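Long-range contacts in putative adhesin (Bacteroides fragilis NCTC 9343, PDB 3PET), which is of unknown function but, as a putative lipoprotein with a right-handed beta-helix, probably takes part in cell adhesion: residues 131-136 with 150-155; 142-147 with 159-164; 181-186 with 197-202; 189-194 with 216-221. All coordinates share one frame; numbering follows the deposited sequence. Where two conformers were deposited one is given.

Contact 1. Residues 131-136 with 150-155; sequences KLNVQS and IAALHS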
loop_
_atom_site.group_PDB
_atom_site.type_symbol
_atom_site.label_atom_id
_atom_site.label_comp_id
_atom_site.label_asym_id
_atom_site.label_seq_id
_atom_site.Cartn_x
_atom_site.Cartn_y
_atom_site.Cartn_z
ATOM N N LYS A 131 2.816 -24.316 -9.693
ATOM C CA LYS A 131 3.175 -22.936 -9.977
ATOM C C LYS A 131 2.298 -21.982 -9.181
ATOM O O LYS A 131 1.071 -22.126 -9.160
ATOM C CB LYS A 131 3.077 -22.631 -11.482
ATOM C CG LYS A 131 4.017 -23.463 -12.352
ATOM C CD LYS A 131 3.790 -23.206 -13.829
ATOM C CE LYS A 131 4.656 -24.092 -14.686
ATOM N NZ LYS A 131 4.384 -23.897 -16.135
ATOM N N LEU A 132 2.937 -21.019 -8.517
ATOM C CA LEU A 132 2.260 -19.985 -7.749
ATOM C C LEU A 132 2.659 -18.644 -8.312
ATOM O O LEU A 132 3.854 -18.375 -8.504
ATOM C CB LEU A 132 2.581 -20.056 -6.245
ATOM C CG LEU A 132 2.107 -18.860 -5.393
ATOM C CD1 LEU A 132 0.571 -18.798 -5.276
ATOM C CD2 LEU A 132 2.763 -18.873 -4.049
ATOM N N ASN A 133 1.668 -17.810 -8.581
ATOM C CA ASN A 133 1.865 -16.455 -9.068
ATOM C C ASN A 133 1.117 -15.503 -8.164
ATOM O O ASN A 133 -0.094 -15.630 -8.034
ATOM C CB ASN A 133 1.416 -16.299 -10.536
ATOM C CG ASN A 133 1.764 -14.939 -11.090
ATOM O OD1 ASN A 133 2.918 -14.554 -11.147
ATOM N ND2 ASN A 133 0.775 -14.145 -11.455
ATOM N N VAL A 134 1.839 -14.570 -7.511
ATOM C CA VAL A 134 1.243 -13.584 -6.615
ATOM C C VAL A 134 1.560 -12.197 -7.151
ATOM O O VAL A 134 2.732 -11.847 -7.326
ATOM C CB VAL A 134 1.706 -13.742 -5.128
ATOM C CG1 VAL A 134 1.129 -12.641 -4.235
ATOM C CG2 VAL A 134 1.338 -15.105 -4.579
ATOM N N GLN A 135 0.512 -11.395 -7.364
ATOM C CA GLN A 135 0.637 -9.993 -7.753
ATOM C C GLN A 135 -0.110 -9.194 -6.713
ATOM O O GLN A 135 -1.353 -9.163 -6.744
ATOM C CB GLN A 135 0.085 -9.745 -9.172
ATOM C CG GLN A 135 0.845 -10.472 -10.291
ATOM C CD GLN A 135 1.972 -9.668 -10.882
ATOM O OE1 GLN A 135 2.102 -8.468 -10.660
ATOM N NE2 GLN A 135 2.790 -10.313 -11.691
ATOM N N SER A 136 0.618 -8.633 -5.719
ATOM C CA SER A 136 -0.054 -7.843 -4.671
ATOM C C SER A 136 0.008 -6.392 -5.061
ATOM O O SER A 136 1.084 -5.864 -5.325
ATOM C CB SER A 136 0.529 -8.102 -3.284
ATOM O OG SER A 136 1.905 -7.751 -3.203
ATOM N N ILE A 150 7.442 -23.673 -8.304
ATOM C CA ILE A 150 7.803 -22.313 -8.713
ATOM C C ILE A 150 6.901 -21.333 -7.977
ATOM O O ILE A 150 5.686 -21.542 -7.942
ATOM C CB ILE A 150 7.702 -22.106 -10.267
ATOM C CG1 ILE A 150 8.558 -23.140 -11.031
ATOM C CG2 ILE A 150 8.134 -20.647 -10.662
ATOM C CD1 ILE A 150 8.100 -23.446 -12.470
ATOM N N ALA A 151 7.485 -20.245 -7.431
ATOM C CA ALA A 151 6.715 -19.167 -6.784
ATOM C C ALA A 151 7.184 -17.816 -7.306
ATOM O O ALA A 151 8.347 -17.432 -7.106
ATOM C CB ALA A 151 6.845 -19.232 -5.263
ATOM N N ALA A 152 6.298 -17.131 -8.026
ATOM C CA ALA A 152 6.531 -15.793 -8.547
ATOM C C ALA A 152 5.820 -14.844 -7.594
ATOM O O ALA A 152 4.603 -14.955 -7.410
ATOM C CB ALA A 152 6.009 -15.670 -9.988
ATOM N N LEU A 153 6.592 -14.012 -6.886
ATOM C CA LEU A 153 6.084 -13.101 -5.848
ATOM C C LEU A 153 6.390 -11.681 -6.243
ATOM O O LEU A 153 7.561 -11.282 -6.224
ATOM C CB LEU A 153 6.726 -13.455 -4.477
ATOM C CG LEU A 153 6.645 -14.934 -4.038
ATOM C CD1 LEU A 153 7.424 -15.177 -2.738
ATOM C CD2 LEU A 153 5.187 -15.400 -3.871
ATOM N N HIS A 154 5.356 -10.927 -6.657
ATOM C CA HIS A 154 5.526 -9.567 -7.150
ATOM C C HIS A 154 4.671 -8.615 -6.333
ATOM O O HIS A 154 3.442 -8.612 -6.440
ATOM C CB HIS A 154 5.180 -9.473 -8.661
ATOM C CG HIS A 154 5.916 -10.459 -9.515
ATOM N ND1 HIS A 154 7.299 -10.393 -9.690
ATOM C CD2 HIS A 154 5.442 -11.515 -10.211
ATOM C CE1 HIS A 154 7.613 -11.417 -10.463
ATOM N NE2 HIS A 154 6.529 -12.119 -10.806
ATOM N N SER A 155 5.327 -7.823 -5.495
ATOM C CA SER A 155 4.624 -6.871 -4.649
ATOM C C SER A 155 4.708 -5.501 -5.279
ATOM O O SER A 155 5.785 -5.101 -5.724
ATOM C CB SER A 155 5.185 -6.895 -3.230
ATOM O OG SER A 155 6.585 -6.649 -3.195
#

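Contact 2. Residues 142-147 with 159-164; sequences VKLEGT and GNIEAG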
loop_
_atom_site.group_PDB
_atom_site.type_symbol
_atom_site.label_atom_id
_atom_site.label_comp_id
_atom_site.label_asym_id
_atom_site.label_seq_id
_atom_site.Cartn_x
_atom_site.Cartn_y
_atom_site.Cartn_z
ATOM N N VAL A 142 0.105 -10.476 2.060
ATOM C CA VAL A 142 -0.204 -11.772 1.456
ATOM C C VAL A 142 0.640 -12.804 2.211
ATOM O O VAL A 142 1.868 -12.772 2.115
ATOM C CB VAL A 142 -0.008 -11.828 -0.083
ATOM C CG1 VAL A 142 -0.304 -13.235 -0.635
ATOM C CG2 VAL A 142 -0.891 -10.799 -0.771
ATOM N N LYS A 143 -0.007 -13.628 3.045
ATOM C CA LYS A 143 0.641 -14.667 3.837
ATOM C C LYS A 143 0.403 -16.027 3.181
ATOM O O LYS A 143 -0.736 -16.374 2.868
ATOM C CB LYS A 143 0.160 -14.646 5.295
ATOM C CG LYS A 143 0.963 -15.566 6.215
ATOM C CD LYS A 143 0.570 -15.379 7.668
ATOM C CE LYS A 143 1.293 -16.342 8.583
ATOM N NZ LYS A 143 0.702 -16.357 9.948
ATOM N N LEU A 144 1.501 -16.773 2.947
ATOM C CA LEU A 144 1.491 -18.060 2.262
ATOM C C LEU A 144 2.314 -19.102 2.991
ATOM O O LEU A 144 3.461 -18.848 3.362
ATOM C CB LEU A 144 2.060 -17.876 0.838
ATOM C CG LEU A 144 1.403 -16.795 -0.039
ATOM C CD1 LEU A 144 2.356 -16.288 -1.075
ATOM C CD2 LEU A 144 0.116 -17.304 -0.686
ATOM N N GLU A 145 1.742 -20.290 3.159
ATOM C CA GLU A 145 2.410 -21.430 3.776
ATOM C C GLU A 145 2.109 -22.683 2.946
ATOM O O GLU A 145 0.988 -22.863 2.471
ATOM C CB GLU A 145 1.991 -21.596 5.246
ATOM C CG GLU A 145 2.728 -22.715 5.996
ATOM C CD GLU A 145 2.152 -24.109 5.798
ATOM O OE1 GLU A 145 0.922 -24.208 5.613
ATOM O OE2 GLU A 145 2.918 -25.100 5.815
ATOM N N GLY A 146 3.124 -23.523 2.784
ATOM C CA GLY A 146 3.001 -24.769 2.037
ATOM C C GLY A 146 4.171 -25.007 1.118
ATOM O O GLY A 146 5.309 -24.719 1.473
ATOM N N THR A 147 3.905 -25.562 -0.055
ATOM C CA THR A 147 4.974 -25.867 -1.012
ATOM C C THR A 147 4.572 -25.443 -2.424
ATOM O O THR A 147 3.392 -25.444 -2.777
ATOM C CB THR A 147 5.368 -27.387 -0.999
ATOM O OG1 THR A 147 4.294 -28.181 -1.521
ATOM C CG2 THR A 147 5.798 -27.903 0.378
ATOM N N GLY A 159 2.315 -3.148 1.698
ATOM C CA GLY A 159 2.160 -4.375 2.479
ATOM C C GLY A 159 3.252 -5.384 2.164
ATOM O O GLY A 159 4.077 -5.184 1.258
ATOM N N ASN A 160 3.261 -6.475 2.921
ATOM C CA ASN A 160 4.283 -7.517 2.829
ATOM C C ASN A 160 3.792 -8.806 2.243
ATOM O O ASN A 160 2.644 -9.190 2.463
ATOM C CB ASN A 160 4.806 -7.847 4.257
ATOM C CG ASN A 160 5.439 -6.675 4.960
ATOM O OD1 ASN A 160 5.993 -5.788 4.340
ATOM N ND2 ASN A 160 5.415 -6.656 6.271
ATOM N N ILE A 161 4.698 -9.522 1.553
ATOM C CA ILE A 161 4.453 -10.889 1.119
ATOM C C ILE A 161 5.183 -11.715 2.152
ATOM O O ILE A 161 6.413 -11.647 2.231
ATOM C CB ILE A 161 4.845 -11.251 -0.343
ATOM C CG1 ILE A 161 4.058 -10.405 -1.347
ATOM C CG2 ILE A 161 4.592 -12.778 -0.573
ATOM C CD1 ILE A 161 4.325 -10.735 -2.844
ATOM N N GLU A 162 4.437 -12.430 2.966
ATOM C CA GLU A 162 5.009 -13.247 4.024
ATOM C C GLU A 162 4.941 -14.723 3.580
ATOM O O GLU A 162 3.977 -15.439 3.854
ATOM C CB GLU A 162 4.306 -12.946 5.366
ATOM C CG GLU A 162 4.531 -11.496 5.802
ATOM C CD GLU A 162 3.634 -10.871 6.856
ATOM O OE1 GLU A 162 2.560 -11.441 7.154
ATOM O OE2 GLU A 162 3.979 -9.766 7.340
ATOM N N ALA A 163 5.964 -15.148 2.835
ATOM C CA ALA A 163 6.038 -16.503 2.274
ATOM C C ALA A 163 7.314 -17.254 2.717
ATOM O O ALA A 163 7.834 -18.098 1.980
ATOM C CB ALA A 163 5.968 -16.411 0.748
ATOM N N GLY A 164 7.773 -16.980 3.940
ATOM C CA GLY A 164 8.923 -17.669 4.534
ATOM C C GLY A 164 8.648 -19.146 4.774
ATOM O O GLY A 164 9.566 -19.970 4.711
#

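Contact 3. Residues 181-186 with 197-202; sequences ITCNAT and GSIKYK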
loop_
_atom_site.group_PDB
_atom_site.type_symbol
_atom_site.label_atom_id
_atom_site.label_comp_id
_atom_site.label_asym_id
_atom_site.label_seq_id
_atom_site.Cartn_x
_atom_site.Cartn_y
_atom_site.Cartn_z
ATOM N N ILE A 181 9.396 -8.670 1.141
ATOM C CA ILE A 181 9.056 -10.022 0.687
ATOM C C ILE A 181 9.924 -10.978 1.485
ATOM O O ILE A 181 11.144 -10.846 1.458
ATOM C CB ILE A 181 9.210 -10.270 -0.846
ATOM C CG1 ILE A 181 8.333 -9.313 -1.672
ATOM C CG2 ILE A 181 8.913 -11.749 -1.206
ATOM C CD1 ILE A 181 8.578 -9.406 -3.166
ATOM N N THR A 182 9.308 -11.918 2.204
ATOM C CA THR A 182 10.030 -12.984 2.895
ATOM C C THR A 182 9.681 -14.230 2.125
ATOM O O THR A 182 8.516 -14.432 1.813
ATOM C CB THR A 182 9.720 -13.046 4.399
ATOM O OG1 THR A 182 9.999 -11.764 4.971
ATOM C CG2 THR A 182 10.562 -14.123 5.124
ATOM N N CYS A 183 10.687 -15.001 1.695
ATOM C CA CYS A 183 10.415 -16.174 0.864
ATOM C C CYS A 183 11.408 -17.286 1.178
ATOM O O CYS A 183 12.197 -17.173 2.120
ATOM C CB CYS A 183 10.406 -15.807 -0.619
ATOM S SG CYS A 183 11.954 -15.071 -1.201
ATOM N N ASN A 184 11.291 -18.406 0.460
ATOM C CA ASN A 184 12.047 -19.607 0.733
ATOM C C ASN A 184 12.335 -20.328 -0.584
ATOM O O ASN A 184 11.433 -20.875 -1.213
ATOM C CB ASN A 184 11.223 -20.458 1.706
ATOM C CG ASN A 184 11.896 -21.646 2.316
ATOM O OD1 ASN A 184 12.843 -22.214 1.783
ATOM N ND2 ASN A 184 11.381 -22.062 3.455
ATOM N N ALA A 185 13.604 -20.301 -1.001
ATOM C CA ALA A 185 14.057 -20.854 -2.272
ATOM C C ALA A 185 15.082 -21.940 -2.041
ATOM O O ALA A 185 16.155 -21.662 -1.497
ATOM C CB ALA A 185 14.663 -19.737 -3.116
ATOM N N THR A 186 14.759 -23.181 -2.424
ATOM C CA THR A 186 15.717 -24.266 -2.181
ATOM C C THR A 186 16.713 -24.420 -3.330
ATOM O O THR A 186 17.834 -24.810 -3.070
ATOM C CB THR A 186 15.016 -25.604 -1.882
ATOM O OG1 THR A 186 14.490 -26.137 -3.093
ATOM C CG2 THR A 186 13.917 -25.484 -0.825
ATOM N N GLY A 197 11.705 -1.280 0.655
ATOM C CA GLY A 197 11.528 -2.557 1.330
ATOM C C GLY A 197 12.556 -3.549 0.845
ATOM O O GLY A 197 13.253 -3.309 -0.154
ATOM N N SER A 198 12.632 -4.669 1.550
ATOM C CA SER A 198 13.645 -5.689 1.357
ATOM C C SER A 198 13.115 -7.046 0.980
ATOM O O SER A 198 11.962 -7.360 1.253
ATOM C CB SER A 198 14.442 -5.838 2.649
ATOM O OG SER A 198 15.017 -4.588 2.993
ATOM N N ILE A 199 13.992 -7.875 0.397
ATOM C CA ILE A 199 13.676 -9.277 0.068
ATOM C C ILE A 199 14.569 -10.170 0.939
ATOM O O ILE A 199 15.794 -10.051 0.911
ATOM C CB ILE A 199 13.796 -9.604 -1.450
ATOM C CG1 ILE A 199 12.810 -8.724 -2.278
ATOM C CG2 ILE A 199 13.580 -11.108 -1.703
ATOM C CD1 ILE A 199 13.005 -8.718 -3.783
ATOM N N LYS A 200 13.933 -11.010 1.759
ATOM C CA LYS A 200 14.617 -11.942 2.646
ATOM C C LYS A 200 14.295 -13.355 2.200
ATOM O O LYS A 200 13.130 -13.677 2.027
ATOM C CB LYS A 200 14.210 -11.719 4.117
ATOM C CG LYS A 200 14.843 -10.476 4.756
ATOM C CD LYS A 200 14.093 -10.018 6.004
ATOM C CE LYS A 200 12.786 -9.307 5.697
ATOM N NZ LYS A 200 12.116 -8.820 6.933
ATOM N N TYR A 201 15.313 -14.184 1.971
ATOM C CA TYR A 201 15.014 -15.544 1.535
ATOM C C TYR A 201 15.723 -16.584 2.391
ATOM O O TYR A 201 16.921 -16.455 2.690
ATOM C CB TYR A 201 15.378 -15.740 0.043
ATOM C CG TYR A 201 16.856 -15.594 -0.274
ATOM C CD1 TYR A 201 17.410 -14.349 -0.551
ATOM C CD2 TYR A 201 17.687 -16.710 -0.355
ATOM C CE1 TYR A 201 18.770 -14.213 -0.839
ATOM C CE2 TYR A 201 19.042 -16.587 -0.662
ATOM C CZ TYR A 201 19.577 -15.340 -0.904
ATOM O OH TYR A 201 20.921 -15.226 -1.165
ATOM N N LYS A 202 14.984 -17.630 2.754
ATOM C CA LYS A 202 15.513 -18.802 3.429
ATOM C C LYS A 202 16.034 -19.741 2.346
ATOM O O LYS A 202 15.658 -19.590 1.168
ATOM C CB LYS A 202 14.400 -19.512 4.251
ATOM C CG LYS A 202 13.871 -18.736 5.458
ATOM C CD LYS A 202 12.857 -19.594 6.200
ATOM C CE LYS A 202 12.088 -18.846 7.256
ATOM N NZ LYS A 202 10.983 -19.673 7.826
#

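Contact 4. Residues 189-194 with 216-221; sequences IDAAVR and GTIKNI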
loop_
_atom_site.group_PDB
_atom_site.type_symbol
_atom_site.label_atom_id
_atom_site.label_comp_id
_atom_site.label_asym_id
_atom_site.label_seq_id
_atom_site.Cartn_x
_atom_site.Cartn_y
_atom_site.Cartn_z
ATOM N N ILE A 189 16.860 -18.499 -6.964
ATOM C CA ILE A 189 16.151 -17.279 -6.600
ATOM C C ILE A 189 16.570 -16.142 -7.523
ATOM O O ILE A 189 17.754 -15.860 -7.693
ATOM C CB ILE A 189 16.219 -16.845 -5.098
ATOM C CG1 ILE A 189 15.306 -15.586 -4.869
ATOM C CG2 ILE A 189 17.681 -16.600 -4.613
ATOM C CD1 ILE A 189 14.835 -15.342 -3.544
ATOM N N ASP A 190 15.575 -15.515 -8.137
ATOM C CA ASP A 190 15.734 -14.301 -8.919
ATOM C C ASP A 190 15.041 -13.235 -8.082
ATOM O O ASP A 190 13.831 -13.331 -7.855
ATOM C CB ASP A 190 15.136 -14.464 -10.327
ATOM C CG ASP A 190 15.627 -13.438 -11.332
ATOM O OD1 ASP A 190 15.677 -12.235 -10.981
ATOM O OD2 ASP A 190 15.927 -13.829 -12.477
ATOM N N ALA A 191 15.811 -12.300 -7.494
ATOM C CA ALA A 191 15.235 -11.292 -6.598
ATOM C C ALA A 191 15.602 -9.890 -7.045
ATOM O O ALA A 191 16.773 -9.639 -7.374
ATOM C CB ALA A 191 15.704 -11.530 -5.153
ATOM N N ALA A 192 14.594 -8.974 -7.088
ATOM C CA ALA A 192 14.833 -7.591 -7.513
ATOM C C ALA A 192 14.169 -6.598 -6.567
ATOM O O ALA A 192 12.944 -6.552 -6.500
ATOM C CB ALA A 192 14.320 -7.383 -8.937
ATOM N N VAL A 193 14.978 -5.746 -5.886
ATOM C CA VAL A 193 14.459 -4.688 -4.987
ATOM C C VAL A 193 14.289 -3.418 -5.826
ATOM O O VAL A 193 15.263 -2.928 -6.396
ATOM C CB VAL A 193 15.358 -4.478 -3.726
ATOM C CG1 VAL A 193 15.168 -3.086 -3.104
ATOM C CG2 VAL A 193 15.091 -5.564 -2.691
ATOM N N ARG A 194 13.049 -2.926 -5.964
ATOM C CA ARG A 194 12.775 -1.749 -6.810
ATOM C C ARG A 194 11.902 -0.688 -6.122
ATOM O O ARG A 194 11.608 0.335 -6.735
ATOM C CB ARG A 194 12.084 -2.178 -8.122
ATOM C CG ARG A 194 12.884 -3.092 -9.065
ATOM C CD ARG A 194 13.977 -2.318 -9.796
ATOM N NE ARG A 194 14.585 -3.090 -10.886
ATOM C CZ ARG A 194 15.607 -3.933 -10.746
ATOM N NH1 ARG A 194 16.152 -4.136 -9.549
ATOM N NH2 ARG A 194 16.093 -4.577 -11.799
ATOM N N GLY A 216 16.383 -0.570 0.260
ATOM C CA GLY A 216 16.280 -1.842 0.948
ATOM C C GLY A 216 17.333 -2.812 0.461
ATOM O O GLY A 216 18.102 -2.511 -0.447
ATOM N N THR A 217 17.333 -4.004 1.003
ATOM C CA THR A 217 18.359 -4.967 0.619
ATOM C C THR A 217 17.795 -6.364 0.330
ATOM O O THR A 217 16.589 -6.594 0.440
ATOM C CB THR A 217 19.413 -5.021 1.734
ATOM O OG1 THR A 217 20.560 -5.700 1.225
ATOM C CG2 THR A 217 18.883 -5.698 3.017
ATOM N N ILE A 218 18.693 -7.275 -0.082
ATOM C CA ILE A 218 18.400 -8.682 -0.351
ATOM C C ILE A 218 19.288 -9.442 0.612
ATOM O O ILE A 218 20.501 -9.237 0.624
ATOM C CB ILE A 218 18.601 -9.090 -1.841
ATOM C CG1 ILE A 218 17.723 -8.218 -2.775
ATOM C CG2 ILE A 218 18.318 -10.599 -2.037
ATOM C CD1 ILE A 218 18.043 -8.302 -4.224
ATOM N N LYS A 219 18.692 -10.258 1.461
ATOM C CA LYS A 219 19.441 -10.972 2.488
ATOM C C LYS A 219 19.007 -12.441 2.589
ATOM O O LYS A 219 17.816 -12.749 2.551
ATOM C CB LYS A 219 19.198 -10.255 3.823
ATOM C CG LYS A 219 20.151 -10.580 4.957
ATOM C CD LYS A 219 19.618 -10.039 6.298
ATOM C CE LYS A 219 19.710 -8.526 6.436
ATOM N NZ LYS A 219 18.753 -8.002 7.447
ATOM N N ASN A 220 19.981 -13.334 2.740
ATOM C CA ASN A 220 19.715 -14.754 2.963
ATOM C C ASN A 220 19.537 -14.938 4.475
ATOM O O ASN A 220 20.425 -14.552 5.236
ATOM C CB ASN A 220 20.873 -15.601 2.407
ATOM C CG ASN A 220 20.716 -17.114 2.442
ATOM O OD1 ASN A 220 21.699 -17.804 2.235
ATOM N ND2 ASN A 220 19.497 -17.702 2.437
ATOM N N ILE A 221 18.384 -15.481 4.912
ATOM C CA ILE A 221 18.077 -15.632 6.344
ATOM C C ILE A 221 17.860 -17.121 6.739
ATOM O O ILE A 221 17.919 -18.003 5.860
ATOM C CB ILE A 221 16.839 -14.755 6.740
ATOM C CG1 ILE A 221 15.587 -15.112 5.900
ATOM C CG2 ILE A 221 17.164 -13.251 6.640
ATOM C CD1 ILE A 221 14.275 -14.982 6.620
ATOM O OXT ILE A 221 17.654 -17.404 7.936
#

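Contact 1. Residues 131-136 with 150-155
I150 O accepts the N-H of L132 at 2.9 Å (L132 N to I150 O), the first bond between two neighbouring rungs in a wall of the right-handed beta-helix. A151 turns to the opposite face, where its small CB meets L132 CD2. A152 turns both its N and its O to strand 131-136: its N reaches L132 O at 2.8 Å in an almost straight bond (178° at the hydrogen), and its O takes the N-H of V134. On the outer face A152 CB rests 3.5 Å from N133 OD1, while the ND2 of that amide bonds D113. L153 points inward and brings CD2 to 3.9 Å from V134 CG2. H154 continues the ladder, donating N to V134 O and accepting from S136 N. Its ring meets the Q135 amide, whose NE2 stands 3.3 Å from H154 CD2 with the two planes 34° apart. The bend at Q135 chi2 (-91°) places CD near this ring, and Q135 OE1 bonds K156. S155 closes the row, its CB 3.4 Å from S136 OG. Five backbone bonds in unbroken parallel register therefore satisfy the peptide groups that face across this pair. Side chains add van der Waals packing, apolar on the L132–V134 face, whereas the N133 and Q135 amides have their polar partners outside this strand pair.

Contact 2. Residues 142-147 with 159-164
Successive turns of the right-handed beta-helix stack here, setting V142 beside I161 and K143 beside E162. The segment axes of strands 142-145 and 161-163 approach to 4.7 Å and diverge by only 8°, as expected for parallel neighbours in a solenoid wall. Three backbone bonds define the register: V142 N to N160 O, E162 N to V142 O at 2.7 Å, and L144 N to E162 O at 3.0 Å, the last with its donor tilted 31° from the carbonyl plane. V142 O also receives a CA-H contact from I161, whose CA is 3.3 Å away. Among the buried side chains, L144 does the bridging. One methyl, L144 CD1, sits 4.0 Å from A163 CB, and the same CD1 lies 4.2 Å from I161 CG2. On the outer face K143 holds CG anti to its backbone N (chi1 -171°), which lays that methylene 3.8 Å from E162 O. The extended lysine then leads away from strand 161-163. Within these segments the last bond is that of L144 N; the chain turns corners at G146 and G164, and the backbone of G146 bonds N165 just beyond. Strand 142-145 lies between strands 122-128 and 161-168, with E145 bonding R167 and the backbone N of S126. Inside, V142 and L144 pack on V134 of strand 131-136, and L144, I161 and A163 meet L153 of strand 147-155.

Contact 3. Residues 181-186 with 197-202
K202 reaches across to N184 and C183 with CB, CG and CD. Its CB lies 3.8 Å from N184 CG and 3.9 Å from C183 O. CG, anti to the carbonyl carbon (chi1 -68°), remains 4.0 Å from C183 O. CD passes N184 ND2 at 4.0 Å, the two side chains meeting at a slant, and the extended chain ends at NZ, which makes a weak hydrogen bond to G164 O. That same carbonyl accepts N184 ND2, so lysine and asparagine converge on one acceptor in the preceding turn. Beneath them, C183 SG packs 3.7 Å from Y201 CB on the inner face, next to I199. T182 OG1 lies 3.8 Å from K200 CE. Five backbone bonds run from I181 N–S198 O to A185 N–K202 O. The last is 3.1 Å long with its donor tilted 33° from the carbonyl plane; the segment axes lie 29° apart. The ladder thus satisfies the peptide groups that face each other in two beta-helix turns, while G164 O, which accepts N184 ND2 and, weakly, K202 NZ, ties the outer face to a third turn through polar side chains.

Contact 4. Residues 189-194 with 216-221
V193 and G216 have the closest CA atoms of the pair, yet these are 6.8 Å apart and the segments form no beta bridge and no mutual hydrogen bonds, so the two backbones face each other without joining in a sheet. Side chains fill the gap. V193 spreads its two methyls over the incoming chain: CG2, anti to the carbonyl carbon, comes 3.6 Å from T217 O, and V193 CG2 is also 3.7 Å from I218 CG1, while CG1 stands 4.0 Å from G216 O. The valine and isoleucine side chains run antiparallel alongside one another. With chi2 at 167°, the I218 chain stays extended and carries CD1 past the valine to A191, where I218 CD1 lies 3.7 Å from A191 O and 4.1 Å from A191 CB. G216 has a phi of 151° and a psi of -179°, angles that would press a CB against the carbonyl O of the residue before. This is packing across the interior of the right-handed beta-helix near its C-terminal end. Strand 188-193 pairs with strand 207-212 in one wall, strand 218-220 pairs with strand 199-202 in another, and I218 and A191 both touch L210 while V193 also meets I199. At the margin, T217 N is held by S198 OG, and N220 ND2 bonds the carbonyls of Y201 and G203. Just past the end of strand 188-193, R194 NH1 bonds S211 OG.

In the fold
From the N terminus, contact 1 opens at 131-136 and closes at 150-155, and the loop between them contains the first strand of contact 2. Contact 2 closes only later, at 159-164, so the two cross, each pairing one turn of the beta-helix with the next in a different wall; S136 packs on I161 where they meet inside. Contact 3 follows in series but continues the wall of contact 2, because strand 161-168 also pairs with strand 181-185 through I161 O and T182 N. Contact 4 opens inside the loop of contact 3 and closes beyond it, another crossing, and links separate walls through the interior at the C-terminal end.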